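Local coordinates for protein monalysin (Pseudomonas entomophila, PDB 4MKQ) that forms beta-barrel pores in host membranes as an aerolysin-like toxin, damaging the Drosophila gut, here in a form lacking the membrane-spanning segment, at residues A[30-35]-A[52-57]; A[95-100]-A[137-142]. All coordinates share one frame; numbering follows the deposited sequence.

Contact 1: A[30-35]-A[52-57]; sequences CWVDGI and TRPVFA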
ATOM      1  N   CYS A  30      -5.117   4.410  24.330  1.00 23.59           N
ATOM      2  CA  CYS A  30      -6.217   5.189  24.882  1.00 22.80           C
ATOM      3  C   CYS A  30      -7.526   4.460  24.618  1.00 25.55           C
ATOM      4  O   CYS A  30      -7.651   3.743  23.620  1.00 24.48           O
ATOM      5  CB  CYS A  30      -6.239   6.613  24.319  1.00 23.05           C
ATOM      6  SG  CYS A  30      -6.751   6.739  22.578  1.00 26.88           S
ATOM      7  N   TRP A  31      -8.493   4.633  25.525  1.00 21.75           N
ATOM      8  CA  TRP A  31      -9.833   4.076  25.377  1.00 21.46           C
ATOM      9  C   TRP A  31     -10.576   4.977  24.395  1.00 25.57           C
ATOM     10  O   TRP A  31     -10.242   6.161  24.277  1.00 25.23           O
ATOM     11  CB  TRP A  31     -10.544   4.004  26.736  1.00 20.18           C
ATOM     12  CG  TRP A  31      -9.967   2.955  27.646  1.00 21.08           C
ATOM     13  CD1 TRP A  31      -9.008   3.134  28.598  1.00 24.00           C
ATOM     14  CD2 TRP A  31     -10.279   1.552  27.647  1.00 20.85           C
ATOM     15  NE1 TRP A  31      -8.715   1.934  29.207  1.00 23.58           N
ATOM     16  CE2 TRP A  31      -9.478   0.945  28.639  1.00 24.91           C
ATOM     17  CE3 TRP A  31     -11.171   0.749  26.915  1.00 22.14           C
ATOM     18  CZ2 TRP A  31      -9.549  -0.427  28.927  1.00 24.24           C
ATOM     19  CZ3 TRP A  31     -11.235  -0.610  27.194  1.00 23.71           C
ATOM     20  CH2 TRP A  31     -10.433  -1.183  28.189  1.00 24.36           C
ATOM     21  N   VAL A  32     -11.523   4.417  23.636  1.00 22.22           N
ATOM     22  CA  VAL A  32     -12.247   5.193  22.627  1.00 22.00           C
ATOM     23  C   VAL A  32     -13.747   5.199  22.891  1.00 27.25           C
ATOM     24  O   VAL A  32     -14.358   4.134  23.004  1.00 26.45           O
ATOM     25  CB  VAL A  32     -11.904   4.743  21.170  1.00 25.29           C
ATOM     26  CG1 VAL A  32     -12.736   5.494  20.134  1.00 24.90           C
ATOM     27  CG2 VAL A  32     -10.416   4.907  20.871  1.00 24.94           C
ATOM     28  N   ASP A  33     -14.332   6.405  22.983  1.00 25.07           N
ATOM     29  CA  ASP A  33     -15.774   6.584  23.125  1.00 25.25           C
ATOM     30  C   ASP A  33     -16.272   6.769  21.695  1.00 28.78           C
ATOM     31  O   ASP A  33     -15.891   7.730  21.022  1.00 28.54           O
ATOM     32  CB  ASP A  33     -16.122   7.798  24.017  1.00 27.36           C
ATOM     33  CG  ASP A  33     -17.611   7.993  24.304  1.00 39.34           C
ATOM     34  OD1 ASP A  33     -18.400   7.050  24.055  1.00 40.06           O
ATOM     35  OD2 ASP A  33     -17.984   9.074  24.810  1.00 45.49           O
ATOM     36  N   GLY A  34     -17.040   5.797  21.218  1.00 25.11           N
ATOM     37  CA  GLY A  34     -17.537   5.801  19.852  1.00 24.64           C
ATOM     38  C   GLY A  34     -18.967   5.350  19.674  1.00 28.41           C
ATOM     39  O   GLY A  34     -19.593   4.816  20.597  1.00 27.62           O
ATOM     40  N   ILE A  35     -19.466   5.566  18.450  1.00 25.15           N
ATOM     41  CA  ILE A  35     -20.816   5.272  17.980  1.00 24.82           C
ATOM     42  C   ILE A  35     -20.976   3.780  17.701  1.00 28.02           C
ATOM     43  O   ILE A  35     -20.055   3.151  17.171  1.00 27.52           O
ATOM     44  CB  ILE A  35     -21.093   6.156  16.716  1.00 27.96           C
ATOM     45  CG1 ILE A  35     -21.226   7.645  17.095  1.00 28.88           C
ATOM     46  CG2 ILE A  35     -22.303   5.696  15.894  1.00 27.95           C
ATOM     47  CD1 ILE A  35     -20.470   8.614  16.146  1.00 39.05           C
ATOM     48  N   THR A  52     -21.345  -2.870  15.998  1.00 22.51           N
ATOM     49  CA  THR A  52     -19.919  -2.524  15.990  1.00 21.80           C
ATOM     50  C   THR A  52     -19.691  -1.141  16.565  1.00 25.19           C
ATOM     51  O   THR A  52     -20.398  -0.203  16.204  1.00 25.21           O
ATOM     52  CB  THR A  52     -19.352  -2.649  14.558  1.00 27.40           C
ATOM     53  OG1 THR A  52     -19.532  -3.985  14.092  1.00 25.89           O
ATOM     54  CG2 THR A  52     -17.877  -2.252  14.455  1.00 24.49           C
ATOM     55  N   ARG A  53     -18.677  -1.007  17.428  1.00 21.37           N
ATOM     56  CA  ARG A  53     -18.292   0.271  18.019  1.00 20.85           C
ATOM     57  C   ARG A  53     -16.791   0.319  18.331  1.00 25.01           C
ATOM     58  O   ARG A  53     -16.245  -0.693  18.782  1.00 24.51           O
ATOM     59  CB  ARG A  53     -19.134   0.590  19.279  1.00 20.08           C
ATOM     60  CG  ARG A  53     -18.968  -0.377  20.462  1.00 25.05           C
ATOM     61  CD  ARG A  53     -19.061   0.336  21.798  1.00 25.58           C
ATOM     62  NE  ARG A  53     -18.014   1.349  21.952  1.00 23.85           N
ATOM     63  CZ  ARG A  53     -17.958   2.229  22.945  1.00 32.52           C
ATOM     64  NH1 ARG A  53     -18.890   2.237  23.889  1.00 20.07           N
ATOM     65  NH2 ARG A  53     -16.976   3.116  22.995  1.00 18.38           N
ATOM     66  N   PRO A  54     -16.092   1.465  18.114  1.00 22.15           N
ATOM     67  CA  PRO A  54     -14.673   1.527  18.510  1.00 21.91           C
ATOM     68  C   PRO A  54     -14.580   1.530  20.037  1.00 25.46           C
ATOM     69  O   PRO A  54     -15.468   2.067  20.706  1.00 25.42           O
ATOM     70  CB  PRO A  54     -14.180   2.836  17.891  1.00 23.66           C
ATOM     71  CG  PRO A  54     -15.384   3.674  17.758  1.00 28.01           C
ATOM     72  CD  PRO A  54     -16.568   2.767  17.598  1.00 23.60           C
ATOM     73  N   VAL A  55     -13.554   0.882  20.596  1.00 21.37           N
ATOM     74  CA  VAL A  55     -13.432   0.779  22.054  1.00 20.61           C
ATOM     75  C   VAL A  55     -12.068   1.193  22.577  1.00 25.05           C
ATOM     76  O   VAL A  55     -11.965   1.649  23.720  1.00 25.50           O
ATOM     77  CB  VAL A  55     -13.831  -0.631  22.572  1.00 23.73           C
ATOM     78  CG1 VAL A  55     -15.325  -0.848  22.435  1.00 23.47           C
ATOM     79  CG2 VAL A  55     -13.053  -1.745  21.863  1.00 23.33           C
ATOM     80  N   PHE A  56     -11.026   0.998  21.763  1.00 21.06           N
ATOM     81  CA  PHE A  56      -9.642   1.265  22.138  1.00 20.60           C
ATOM     82  C   PHE A  56      -8.816   1.592  20.902  1.00 24.67           C
ATOM     83  O   PHE A  56      -9.224   1.291  19.784  1.00 23.69           O
ATOM     84  CB  PHE A  56      -9.068   0.022  22.862  1.00 22.24           C
ATOM     85  CG  PHE A  56      -7.832   0.264  23.696  1.00 23.76           C
ATOM     86  CD1 PHE A  56      -7.929   0.804  24.975  1.00 26.35           C
ATOM     87  CD2 PHE A  56      -6.572  -0.079  23.217  1.00 25.84           C
ATOM     88  CE1 PHE A  56      -6.786   1.042  25.735  1.00 27.32           C
ATOM     89  CE2 PHE A  56      -5.427   0.153  23.984  1.00 28.44           C
ATOM     90  CZ  PHE A  56      -5.541   0.716  25.233  1.00 26.56           C
ATOM     91  N   ALA A  57      -7.666   2.231  21.103  1.00 22.70           N
ATOM     92  CA  ALA A  57      -6.724   2.576  20.045  1.00 23.06           C
ATOM     93  C   ALA A  57      -5.320   2.495  20.613  1.00 28.52           C
ATOM     94  O   ALA A  57      -5.096   2.936  21.743  1.00 28.14           O
ATOM     95  CB  ALA A  57      -7.004   3.970  19.515  1.00 23.63           C
TER

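Contact 2: A[95-100]-A[137-142]; sequences FAYSKT and VQRNVL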
ATOM      1  N   PHE A  95     -12.607 -17.323  17.267  1.00 32.98           N
ATOM      2  CA  PHE A  95     -11.605 -16.355  17.722  1.00 32.38           C
ATOM      3  C   PHE A  95     -10.955 -16.804  19.023  1.00 36.46           C
ATOM      4  O   PHE A  95     -11.613 -17.445  19.847  1.00 36.56           O
ATOM      5  CB  PHE A  95     -12.223 -14.952  17.882  1.00 33.77           C
ATOM      6  CG  PHE A  95     -13.000 -14.452  16.684  1.00 34.85           C
ATOM      7  CD1 PHE A  95     -12.342 -13.957  15.565  1.00 37.43           C
ATOM      8  CD2 PHE A  95     -14.389 -14.459  16.684  1.00 36.75           C
ATOM      9  CE1 PHE A  95     -13.060 -13.491  14.461  1.00 38.14           C
ATOM     10  CE2 PHE A  95     -15.108 -13.993  15.579  1.00 39.30           C
ATOM     11  CZ  PHE A  95     -14.439 -13.511  14.476  1.00 37.20           C
ATOM     12  N   ALA A  96      -9.666 -16.463  19.209  1.00 32.70           N
ATOM     13  CA  ALA A  96      -8.894 -16.810  20.408  1.00 32.25           C
ATOM     14  C   ALA A  96      -9.483 -16.139  21.650  1.00 35.81           C
ATOM     15  O   ALA A  96      -9.582 -16.776  22.702  1.00 36.35           O
ATOM     16  CB  ALA A  96      -7.436 -16.409  20.233  1.00 32.95           C
ATOM     17  N   TYR A  97      -9.902 -14.867  21.514  1.00 30.85           N
ATOM     18  CA  TYR A  97     -10.512 -14.088  22.586  1.00 29.90           C
ATOM     19  C   TYR A  97     -11.933 -13.727  22.192  1.00 32.82           C
ATOM     20  O   TYR A  97     -12.141 -12.879  21.323  1.00 33.15           O
ATOM     21  CB  TYR A  97      -9.681 -12.832  22.903  1.00 30.82           C
ATOM     22  CG  TYR A  97      -8.299 -13.150  23.423  1.00 32.42           C
ATOM     23  CD1 TYR A  97      -8.097 -13.496  24.755  1.00 34.67           C
ATOM     24  CD2 TYR A  97      -7.192 -13.121  22.579  1.00 32.79           C
ATOM     25  CE1 TYR A  97      -6.829 -13.810  25.237  1.00 35.90           C
ATOM     26  CE2 TYR A  97      -5.918 -13.425  23.051  1.00 33.71           C
ATOM     27  CZ  TYR A  97      -5.741 -13.769  24.382  1.00 42.40           C
ATOM     28  OH  TYR A  97      -4.495 -14.075  24.865  1.00 44.69           O
ATOM     29  N   SER A  98     -12.911 -14.418  22.787  1.00 27.57           N
ATOM     30  CA  SER A  98     -14.326 -14.190  22.518  1.00 26.67           C
ATOM     31  C   SER A  98     -15.198 -14.578  23.710  1.00 28.82           C
ATOM     32  O   SER A  98     -14.755 -15.308  24.599  1.00 28.71           O
ATOM     33  CB  SER A  98     -14.776 -14.923  21.251  1.00 30.30           C
ATOM     34  OG  SER A  98     -14.992 -16.310  21.462  1.00 39.96           O
ATOM     35  N   LYS A  99     -16.435 -14.071  23.725  1.00 23.17           N
ATOM     36  CA  LYS A  99     -17.421 -14.354  24.758  1.00 21.98           C
ATOM     37  C   LYS A  99     -18.765 -14.624  24.103  1.00 26.45           C
ATOM     38  O   LYS A  99     -19.059 -14.067  23.045  1.00 26.27           O
ATOM     39  CB  LYS A  99     -17.536 -13.183  25.748  1.00 23.19           C
ATOM     40  CG  LYS A  99     -16.349 -13.063  26.687  1.00 22.09           C
ATOM     41  CD  LYS A  99     -16.533 -11.956  27.692  1.00 24.05           C
ATOM     42  CE  LYS A  99     -15.303 -11.819  28.543  1.00 27.54           C
ATOM     43  NZ  LYS A  99     -15.479 -10.810  29.614  1.00 30.90           N
ATOM     44  N   THR A 100     -19.571 -15.485  24.721  1.00 23.94           N
ATOM     45  CA  THR A 100     -20.910 -15.815  24.240  1.00 24.17           C
ATOM     46  C   THR A 100     -21.963 -15.343  25.235  1.00 27.98           C
ATOM     47  O   THR A 100     -21.697 -15.296  26.438  1.00 27.57           O
ATOM     48  CB  THR A 100     -21.038 -17.293  23.864  1.00 34.19           C
ATOM     49  OG1 THR A 100     -20.608 -18.112  24.954  1.00 35.53           O
ATOM     50  CG2 THR A 100     -20.277 -17.648  22.589  1.00 32.60           C
ATOM     51  N   VAL A 137      -4.080  -6.465  24.339  1.00 27.49           N
ATOM     52  CA  VAL A 137      -5.199  -5.559  24.063  1.00 26.20           C
ATOM     53  C   VAL A 137      -6.534  -6.308  24.188  1.00 29.96           C
ATOM     54  O   VAL A 137      -7.387  -5.877  24.955  1.00 29.87           O
ATOM     55  CB  VAL A 137      -5.028  -4.812  22.709  1.00 28.94           C
ATOM     56  CG1 VAL A 137      -6.289  -4.041  22.318  1.00 28.23           C
ATOM     57  CG2 VAL A 137      -3.823  -3.878  22.756  1.00 28.53           C
ATOM     58  N   GLN A 138      -6.681  -7.452  23.494  1.00 26.48           N
ATOM     59  CA  GLN A 138      -7.885  -8.294  23.532  1.00 26.25           C
ATOM     60  C   GLN A 138      -8.218  -8.799  24.935  1.00 30.79           C
ATOM     61  O   GLN A 138      -9.397  -8.838  25.304  1.00 30.50           O
ATOM     62  CB  GLN A 138      -7.752  -9.483  22.577  1.00 27.23           C
ATOM     63  CG  GLN A 138      -7.941  -9.122  21.117  1.00 29.98           C
ATOM     64  CD  GLN A 138      -7.721 -10.317  20.238  1.00 37.90           C
ATOM     65  OE1 GLN A 138      -8.665 -10.950  19.765  1.00 32.35           O
ATOM     66  NE2 GLN A 138      -6.465 -10.656  20.006  1.00 27.64           N
ATOM     67  N   ARG A 139      -7.178  -9.181  25.711  1.00 27.58           N
ATOM     68  CA  ARG A 139      -7.299  -9.685  27.080  1.00 27.81           C
ATOM     69  C   ARG A 139      -7.802  -8.593  28.035  1.00 32.12           C
ATOM     70  O   ARG A 139      -8.682  -8.849  28.858  1.00 32.06           O
ATOM     71  CB  ARG A 139      -5.947 -10.226  27.558  1.00 29.31           C
ATOM     72  CG  ARG A 139      -6.055 -11.388  28.544  1.00 44.02           C
ATOM     73  CD  ARG A 139      -4.703 -11.840  29.076  1.00 57.67           C
ATOM     74  NE  ARG A 139      -3.769 -12.221  28.012  1.00 68.76           N
ATOM     75  CZ  ARG A 139      -2.640 -11.573  27.737  1.00 86.84           C
ATOM     76  NH1 ARG A 139      -2.282 -10.513  28.455  1.00 74.57           N
ATOM     77  NH2 ARG A 139      -1.854 -11.986  26.753  1.00 76.47           N
ATOM     78  N   ASN A 140      -7.250  -7.381  27.918  1.00 28.52           N
ATOM     79  CA  ASN A 140      -7.638  -6.265  28.766  1.00 28.21           C
ATOM     80  C   ASN A 140      -8.948  -5.615  28.363  1.00 31.43           C
ATOM     81  O   ASN A 140      -9.780  -5.374  29.231  1.00 31.97           O
ATOM     82  CB  ASN A 140      -6.526  -5.236  28.863  1.00 30.77           C
ATOM     83  CG  ASN A 140      -5.631  -5.471  30.052  1.00 62.80           C
ATOM     84  OD1 ASN A 140      -5.881  -4.960  31.152  1.00 59.90           O
ATOM     85  ND2 ASN A 140      -4.578  -6.263  29.863  1.00 53.93           N
ATOM     86  N   VAL A 141      -9.148  -5.347  27.066  1.00 26.13           N
ATOM     87  CA  VAL A 141     -10.348  -4.674  26.576  1.00 25.14           C
ATOM     88  C   VAL A 141     -11.599  -5.572  26.665  1.00 28.51           C
ATOM     89  O   VAL A 141     -12.565  -5.175  27.318  1.00 28.38           O
ATOM     90  CB  VAL A 141     -10.150  -4.053  25.160  1.00 28.30           C
ATOM     91  CG1 VAL A 141     -11.442  -3.442  24.635  1.00 27.82           C
ATOM     92  CG2 VAL A 141      -9.034  -3.012  25.166  1.00 27.85           C
ATOM     93  N   LEU A 142     -11.589  -6.755  26.024  1.00 24.41           N
ATOM     94  CA  LEU A 142     -12.754  -7.642  26.015  1.00 23.92           C
ATOM     95  C   LEU A 142     -12.884  -8.540  27.242  1.00 28.13           C
ATOM     96  O   LEU A 142     -13.927  -8.519  27.893  1.00 28.37           O
ATOM     97  CB  LEU A 142     -12.799  -8.489  24.725  1.00 23.80           C
ATOM     98  CG  LEU A 142     -13.948  -9.506  24.576  1.00 28.21           C
ATOM     99  CD1 LEU A 142     -15.305  -8.818  24.439  1.00 28.59           C
ATOM    100  CD2 LEU A 142     -13.710 -10.421  23.399  1.00 29.45           C
TER
HETATM  101  O   HOH W   1     -11.353 -10.601  20.112  1.00 26.16           O
HETATM  102  O   HOH W   2      -4.863 -15.249  27.929  1.00 46.53           O

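Contact 1: A[30-35]-A[52-57]
One face of the W31 indole receives the edge of the F56 ring, an edge-to-face (T-shaped) pair with planes at 80° and F56 CD1 3.6 Å from W31 CD2. With CG anti to the backbone N (chi1 -161°), the F56 ring turns back over the partner strand, and one of its faces lies on the C30 carbonyl, whose O is 3.2 Å from F56 CD1. The R53 guanidinium has the G34 carbonyl oxygen over one face and V32 O near its plane at the edge. Its NE and NH2 together grip P54 O side-on, each at 2.9 Å, which fixes the plane of the group. D33 OD1 lies well out of that plane, near enough only for charge attraction.

V32 points toward the neighbouring strand and spreads its two methyls, CG1 on P54 CB and CG2 on A57 CB. C30 and A57 form an antiparallel hydrogen-bonded pair, followed by a 2.8 Å bond from V32 N to V55 O; V55 and F56 form a classic beta bulge opposite V79. The contact joins the two strands of the hairpin 29-43 and 46-65; helix 134-144 packs on W31 and F56 through V141, and helix 13-20 on V32 and A57 through I16.

Contact 2: A[95-100]-A[137-142]
Residue Y97, in the bend leading into strand 98-103, comes within 6.4 Å of Q138 between CA atoms, while L142, one helical turn on and bonded through its N to Q138 O, faces S98. The Y97 ring crosses the Q138 side chain at about a right angle, ring and amide planes 67° apart; Y97 CD2 lies 3.7 Å from Q138 CB and 3.6 Å from Q138 NE2. Q138 NE2 is satisfied by W134 O, and a water 2.7 Å from both Q138 OE1 and Y97 O can bridge them.

At the ring tip, Y97 OH lies at the edge of the R139 guanidinium, 3.7 Å from NE. A second water links the same two groups weakly, but their stronger common partner is D135, which hydrogen-bonds the hydroxyl and forms a salt bridge with R139. L142 CD2 lies against the strand backbone, 3.6 Å from Y97 O. K99, extended beyond CG, carries NZ to L142 O for a weak 3.3 Å bond; M143 O and Y146 O also accept from this amine, which thus gathers carbonyls from the helix end and just beyond. Helix 134-144 is thereby joined to strand 98-103, outermost within this chain, with L142 resting on L112 of strand 106-124.

Both contacts involve the same mixed sheet, and the helix of contact 2 also packs on the strands of contact 1: V141 CG1 is 3.6 Å from V55 CG2, while Q138, R139 and L142 turn to segment 95-100. Contact 1 is buried near the middle of the chain and pairs two neighbouring strands through backbone bonds, aromatic rings, aliphatic side chains and an arginine. Contact 2, partly buried and farther out, joins helix to strand through a tyrosine ring and a leucine as well as polar side chains, waters and a lysine on backbone carbonyls. The second subunit packs on I35 and T52 in contact 1; contact 2 touches no other chain of the assembly.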